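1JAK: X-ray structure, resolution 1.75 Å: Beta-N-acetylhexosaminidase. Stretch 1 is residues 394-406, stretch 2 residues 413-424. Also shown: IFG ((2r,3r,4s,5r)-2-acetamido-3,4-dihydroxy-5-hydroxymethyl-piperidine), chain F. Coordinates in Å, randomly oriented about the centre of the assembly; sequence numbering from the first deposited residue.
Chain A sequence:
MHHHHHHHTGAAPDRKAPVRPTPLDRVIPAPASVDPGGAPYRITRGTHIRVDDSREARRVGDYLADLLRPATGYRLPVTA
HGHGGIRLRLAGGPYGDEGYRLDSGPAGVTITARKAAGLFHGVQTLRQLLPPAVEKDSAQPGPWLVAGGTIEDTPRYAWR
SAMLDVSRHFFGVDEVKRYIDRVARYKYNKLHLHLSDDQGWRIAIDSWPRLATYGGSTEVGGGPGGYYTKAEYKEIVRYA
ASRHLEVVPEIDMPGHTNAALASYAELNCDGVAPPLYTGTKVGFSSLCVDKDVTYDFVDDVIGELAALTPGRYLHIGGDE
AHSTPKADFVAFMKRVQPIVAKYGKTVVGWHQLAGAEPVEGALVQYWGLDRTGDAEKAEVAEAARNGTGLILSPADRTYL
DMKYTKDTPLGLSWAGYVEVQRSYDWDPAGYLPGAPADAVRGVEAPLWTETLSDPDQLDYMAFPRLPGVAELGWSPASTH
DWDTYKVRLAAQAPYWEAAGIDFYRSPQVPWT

Stretch 1 (394-406) PADRTYLDMKYTK
Stretch 2 413-424: SWAGYVEVQRSY

Stretch 1 has no regular helix or strand; stretch 2 is loop or turn until Glu419, the N-cap, whose OE1 accepts from Val420 N (2.9 Å) before helix 420-424. Type I turns span Tyr399-Met402 and Ser413-Gly416, and 1026 Å² is buried. In register, Arg397 CA lies 4.3 Å from Ser423 CA, and Tyr404 CA 4.6 Å from Glu419 CA.

Arg397 covers the most surface. Its phi/psi is -138/-60; its CA-to-CB bond points sideways, but with chi angles m, m, t and 174° its end comes nearer to stretch 2, where Arg397 NH1 donates to Arg422 O (2.9 Å, 159°). The extended Arg422 (t, t, t, chi4 73°) lays its guanidinium flat on that of Arg397, with centres 4.2 Å apart and planes at 10°. The like charges (Arg397 NH2 to Arg422 NH2, 4.2 Å) are accompanied by a salt bridge in which Arg422 NH2 donates to Asp396 OD2 (2.9 Å, 154°); Asp396 has chi1 p. Arg422 NE to Asp396 O is also 2.9 Å, but at 129° that bond is weak. Ser423 OG (chi1 t) donates to Arg397 O at 2.7 Å.

The CA-to-CB bond of Met402 points toward stretch 2, with chi1 -141° between wells, then p, p. Its SD lies 4.3 Å from the centroid of the Trp414 five-membered ring, 21° off the normal and hence over the face. Met402 CE packs 3.6 Å from Ala415 CB. At the edge of the Trp414 ring (chi1 p, chi2 -92°) lie both IFG O6 and Tyr399 CE2; Trp414 NE1 donates to IFG O6 (2.8 Å, 166°), and IFG O6 donates to Asp401 OD2 (2.6 Å).

Tyr417 (chi1 m, chi2 -61°) takes Thr405 C over one ring face, 3.4 Å from Tyr417 CD1. Alongside, Val418 N donates to Lys403 O (2.9 Å, 170°).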

# COMPACT_ATOMS: atom_id res chain seq x y z
N PRO A 394 0.52 -7.62 10.99
CA PRO A 394 1.32 -8.01 12.15
C PRO A 394 2.72 -7.39 12.10
O PRO A 394 3.39 -7.45 11.07
CB PRO A 394 1.37 -9.53 12.05
CG PRO A 394 0.10 -9.87 11.28
CD PRO A 394 0.09 -8.80 10.23
N ALA A 395 3.15 -6.81 13.21
CA ALA A 395 4.46 -6.17 13.27
C ALA A 395 5.62 -7.14 13.03
O ALA A 395 6.70 -6.71 12.62
CB ALA A 395 4.64 -5.46 14.61
N ASP A 396 5.41 -8.42 13.29
CA ASP A 396 6.46 -9.41 13.08
C ASP A 396 6.23 -10.17 11.77
O ASP A 396 6.75 -11.28 11.59
CB ASP A 396 6.54 -10.38 14.27
CG ASP A 396 5.26 -11.16 14.50
OD1 ASP A 396 4.20 -10.78 13.95
OD2 ASP A 396 5.31 -12.16 15.25
N ARG A 397 5.47 -9.57 10.87
CA ARG A 397 5.17 -10.17 9.57
C ARG A 397 5.24 -9.19 8.41
O ARG A 397 6.03 -9.38 7.47
CB ARG A 397 3.77 -10.78 9.56
CG ARG A 397 3.51 -11.84 10.62
CD ARG A 397 4.11 -13.16 10.24
NE ARG A 397 3.81 -14.18 11.24
CZ ARG A 397 4.12 -15.47 11.11
NH1 ARG A 397 4.72 -15.90 10.01
NH2 ARG A 397 3.82 -16.32 12.09
N THR A 398 4.42 -8.14 8.46
CA THR A 398 4.36 -7.18 7.36
C THR A 398 4.89 -5.77 7.58
O THR A 398 4.67 -4.90 6.74
CB THR A 398 2.92 -7.08 6.82
OG1 THR A 398 2.09 -6.42 7.79
CG2 THR A 398 2.35 -8.47 6.55
N TYR A 399 5.56 -5.53 8.70
CA TYR A 399 6.14 -4.22 8.95
C TYR A 399 7.45 -4.21 8.16
O TYR A 399 8.43 -4.87 8.54
CB TYR A 399 6.40 -4.03 10.45
CG TYR A 399 5.26 -3.34 11.17
CD1 TYR A 399 3.93 -3.58 10.80
CD2 TYR A 399 5.51 -2.44 12.20
CE1 TYR A 399 2.88 -2.92 11.44
CE2 TYR A 399 4.47 -1.78 12.85
CZ TYR A 399 3.16 -2.02 12.46
OH TYR A 399 2.12 -1.34 13.05
N LEU A 400 7.46 -3.48 7.04
CA LEU A 400 8.62 -3.44 6.17
C LEU A 400 9.85 -2.72 6.72
O LEU A 400 10.92 -2.79 6.13
CB LEU A 400 8.22 -2.84 4.81
CG LEU A 400 7.09 -3.60 4.12
CD1 LEU A 400 6.58 -2.81 2.93
CD2 LEU A 400 7.58 -4.99 3.68
N ASP A 401 9.70 -2.03 7.85
CA ASP A 401 10.82 -1.35 8.47
C ASP A 401 11.59 -2.29 9.39
O ASP A 401 12.65 -1.94 9.90
CB ASP A 401 10.34 -0.14 9.28
CG ASP A 401 9.45 -0.54 10.44
OD1 ASP A 401 8.50 -1.32 10.22
OD2 ASP A 401 9.68 -0.07 11.57
N MET A 402 11.05 -3.49 9.61
CA MET A 402 11.72 -4.44 10.50
C MET A 402 12.91 -5.13 9.82
O MET A 402 12.82 -5.54 8.67
CB MET A 402 10.73 -5.49 11.02
CG MET A 402 10.94 -5.87 12.49
SD MET A 402 10.76 -4.47 13.62
CE MET A 402 9.05 -3.99 13.32
N LYS A 403 14.02 -5.23 10.54
CA LYS A 403 15.22 -5.86 10.01
C LYS A 403 15.00 -7.31 9.61
O LYS A 403 14.21 -8.03 10.22
CB LYS A 403 16.34 -5.81 11.05
CG LYS A 403 16.86 -4.41 11.35
CD LYS A 403 18.00 -4.47 12.35
CE LYS A 403 18.53 -3.08 12.67
NZ LYS A 403 19.66 -3.13 13.64
N TYR A 404 15.72 -7.74 8.57
CA TYR A 404 15.64 -9.11 8.08
C TYR A 404 16.41 -10.01 9.03
O TYR A 404 16.00 -11.13 9.33
CB TYR A 404 16.28 -9.21 6.70
CG TYR A 404 15.65 -8.34 5.65
CD1 TYR A 404 14.45 -8.70 5.03
CD2 TYR A 404 16.27 -7.15 5.24
CE1 TYR A 404 13.89 -7.92 4.03
CE2 TYR A 404 15.71 -6.36 4.25
CZ TYR A 404 14.53 -6.75 3.64
OH TYR A 404 13.99 -5.99 2.63
N THR A 405 17.56 -9.50 9.48
CA THR A 405 18.43 -10.22 10.41
C THR A 405 19.14 -9.18 11.27
O THR A 405 19.00 -7.98 11.06
CB THR A 405 19.53 -11.03 9.68
OG1 THR A 405 20.48 -10.13 9.09
CG2 THR A 405 18.92 -11.90 8.59
N LYS A 406 19.91 -9.66 12.24
CA LYS A 406 20.63 -8.76 13.13
C LYS A 406 21.65 -7.89 12.39
O LYS A 406 22.11 -6.88 12.92
CB LYS A 406 21.34 -9.55 14.23
CG LYS A 406 22.46 -10.45 13.73
CD LYS A 406 23.13 -11.17 14.89
CE LYS A 406 24.35 -11.96 14.43
NZ LYS A 406 23.99 -13.01 13.43
N SER A 413 14.34 -3.48 15.21
CA SER A 413 14.35 -4.87 15.65
C SER A 413 13.48 -5.19 16.87
O SER A 413 13.55 -6.30 17.40
CB SER A 413 15.79 -5.28 15.96
OG SER A 413 16.33 -4.46 16.99
N TRP A 414 12.66 -4.24 17.30
CA TRP A 414 11.83 -4.46 18.49
C TRP A 414 10.84 -5.61 18.34
O TRP A 414 10.44 -6.22 19.34
CB TRP A 414 11.09 -3.18 18.86
CG TRP A 414 10.07 -2.74 17.85
CD1 TRP A 414 10.27 -1.87 16.81
CD2 TRP A 414 8.71 -3.16 17.77
NE1 TRP A 414 9.10 -1.72 16.09
CE2 TRP A 414 8.13 -2.51 16.66
CE3 TRP A 414 7.92 -4.03 18.53
CZ2 TRP A 414 6.79 -2.70 16.29
CZ3 TRP A 414 6.59 -4.22 18.17
CH2 TRP A 414 6.04 -3.56 17.05
N ALA A 415 10.43 -5.92 17.11
CA ALA A 415 9.48 -7.00 16.87
C ALA A 415 10.22 -8.26 16.44
O ALA A 415 9.62 -9.18 15.86
CB ALA A 415 8.47 -6.59 15.79
N GLY A 416 11.51 -8.31 16.75
CA GLY A 416 12.32 -9.45 16.36
C GLY A 416 12.74 -9.26 14.92
O GLY A 416 12.60 -8.16 14.38
N TYR A 417 13.25 -10.31 14.29
CA TYR A 417 13.68 -10.22 12.90
C TYR A 417 12.63 -10.84 12.00
O TYR A 417 11.92 -11.76 12.40
CB TYR A 417 15.03 -10.91 12.73
CG TYR A 417 16.10 -10.22 13.54
CD1 TYR A 417 16.41 -8.88 13.29
CD2 TYR A 417 16.72 -10.85 14.61
CE1 TYR A 417 17.31 -8.19 14.08
CE2 TYR A 417 17.63 -10.16 15.42
CZ TYR A 417 17.91 -8.83 15.15
OH TYR A 417 18.79 -8.12 15.93
N VAL A 418 12.51 -10.32 10.78
CA VAL A 418 11.50 -10.82 9.87
C VAL A 418 12.07 -11.09 8.48
O VAL A 418 12.16 -10.18 7.65
CB VAL A 418 10.33 -9.81 9.76
CG1 VAL A 418 9.24 -10.35 8.84
CG2 VAL A 418 9.77 -9.53 11.15
N GLU A 419 12.46 -12.34 8.24
CA GLU A 419 12.99 -12.71 6.94
C GLU A 419 11.83 -12.85 5.96
O GLU A 419 10.66 -12.74 6.32
CB GLU A 419 13.77 -14.03 7.02
CG GLU A 419 15.29 -13.85 7.01
CD GLU A 419 15.86 -13.50 5.63
OE1 GLU A 419 15.07 -13.30 4.68
OE2 GLU A 419 17.10 -13.44 5.50
N VAL A 420 12.17 -13.09 4.70
CA VAL A 420 11.18 -13.20 3.65
C VAL A 420 10.14 -14.30 3.88
O VAL A 420 8.95 -14.07 3.69
CB VAL A 420 11.86 -13.41 2.29
CG1 VAL A 420 10.83 -13.43 1.18
CG2 VAL A 420 12.87 -12.29 2.06
N GLN A 421 10.57 -15.49 4.29
CA GLN A 421 9.59 -16.55 4.51
C GLN A 421 8.60 -16.21 5.62
O GLN A 421 7.40 -16.41 5.45
CB GLN A 421 10.28 -17.89 4.83
CG GLN A 421 9.26 -19.00 5.09
CD GLN A 421 9.87 -20.38 5.22
OE1 GLN A 421 11.09 -20.55 5.19
NE2 GLN A 421 9.01 -21.39 5.36
N ARG A 422 9.09 -15.68 6.74
CA ARG A 422 8.19 -15.34 7.83
C ARG A 422 7.13 -14.32 7.40
O ARG A 422 5.97 -14.43 7.78
CB ARG A 422 8.97 -14.77 9.02
CG ARG A 422 8.08 -14.47 10.23
CD ARG A 422 8.85 -13.86 11.39
NE ARG A 422 8.00 -13.69 12.57
CZ ARG A 422 7.59 -14.69 13.35
NH1 ARG A 422 7.95 -15.94 13.07
NH2 ARG A 422 6.82 -14.44 14.40
N SER A 423 7.54 -13.35 6.59
CA SER A 423 6.62 -12.32 6.13
C SER A 423 5.50 -12.88 5.25
O SER A 423 4.38 -12.37 5.26
CB SER A 423 7.40 -11.25 5.36
OG SER A 423 6.55 -10.18 4.97
N TYR A 424 5.82 -13.93 4.50
CA TYR A 424 4.87 -14.55 3.57
C TYR A 424 4.10 -15.76 4.07
O TYR A 424 2.92 -15.94 3.76
CB TYR A 424 5.63 -14.97 2.30
CG TYR A 424 4.83 -15.79 1.30
CD1 TYR A 424 3.98 -15.16 0.38
CD2 TYR A 424 4.90 -17.18 1.29
CE1 TYR A 424 3.24 -15.90 -0.53
CE2 TYR A 424 4.16 -17.94 0.37
CZ TYR A 424 3.33 -17.29 -0.53
OH TYR A 424 2.61 -18.02 -1.45
N1 IFG F . 5.01 1.34 16.23
C2 IFG F . 4.43 2.66 15.88
C3 IFG F . 4.98 3.31 14.54
C4 IFG F . 6.49 3.09 14.31
C5 IFG F . 6.79 1.60 14.45
C6 IFG F . 8.24 1.19 14.20
C7 IFG F . 2.39 1.56 15.03
C8 IFG F . 0.91 1.38 14.85
C9 IFG F . 6.39 1.03 15.82
N2 IFG F . 2.96 2.55 15.80
O7 IFG F . 3.11 0.76 14.46
O3 IFG F . 4.69 4.70 14.54
O4 IFG F . 7.21 3.80 15.32
O6 IFG F . 8.34 -0.18 13.85
O HOH W 1 17.63 -2.21 16.25
O HOH W 2 19.52 -5.50 15.54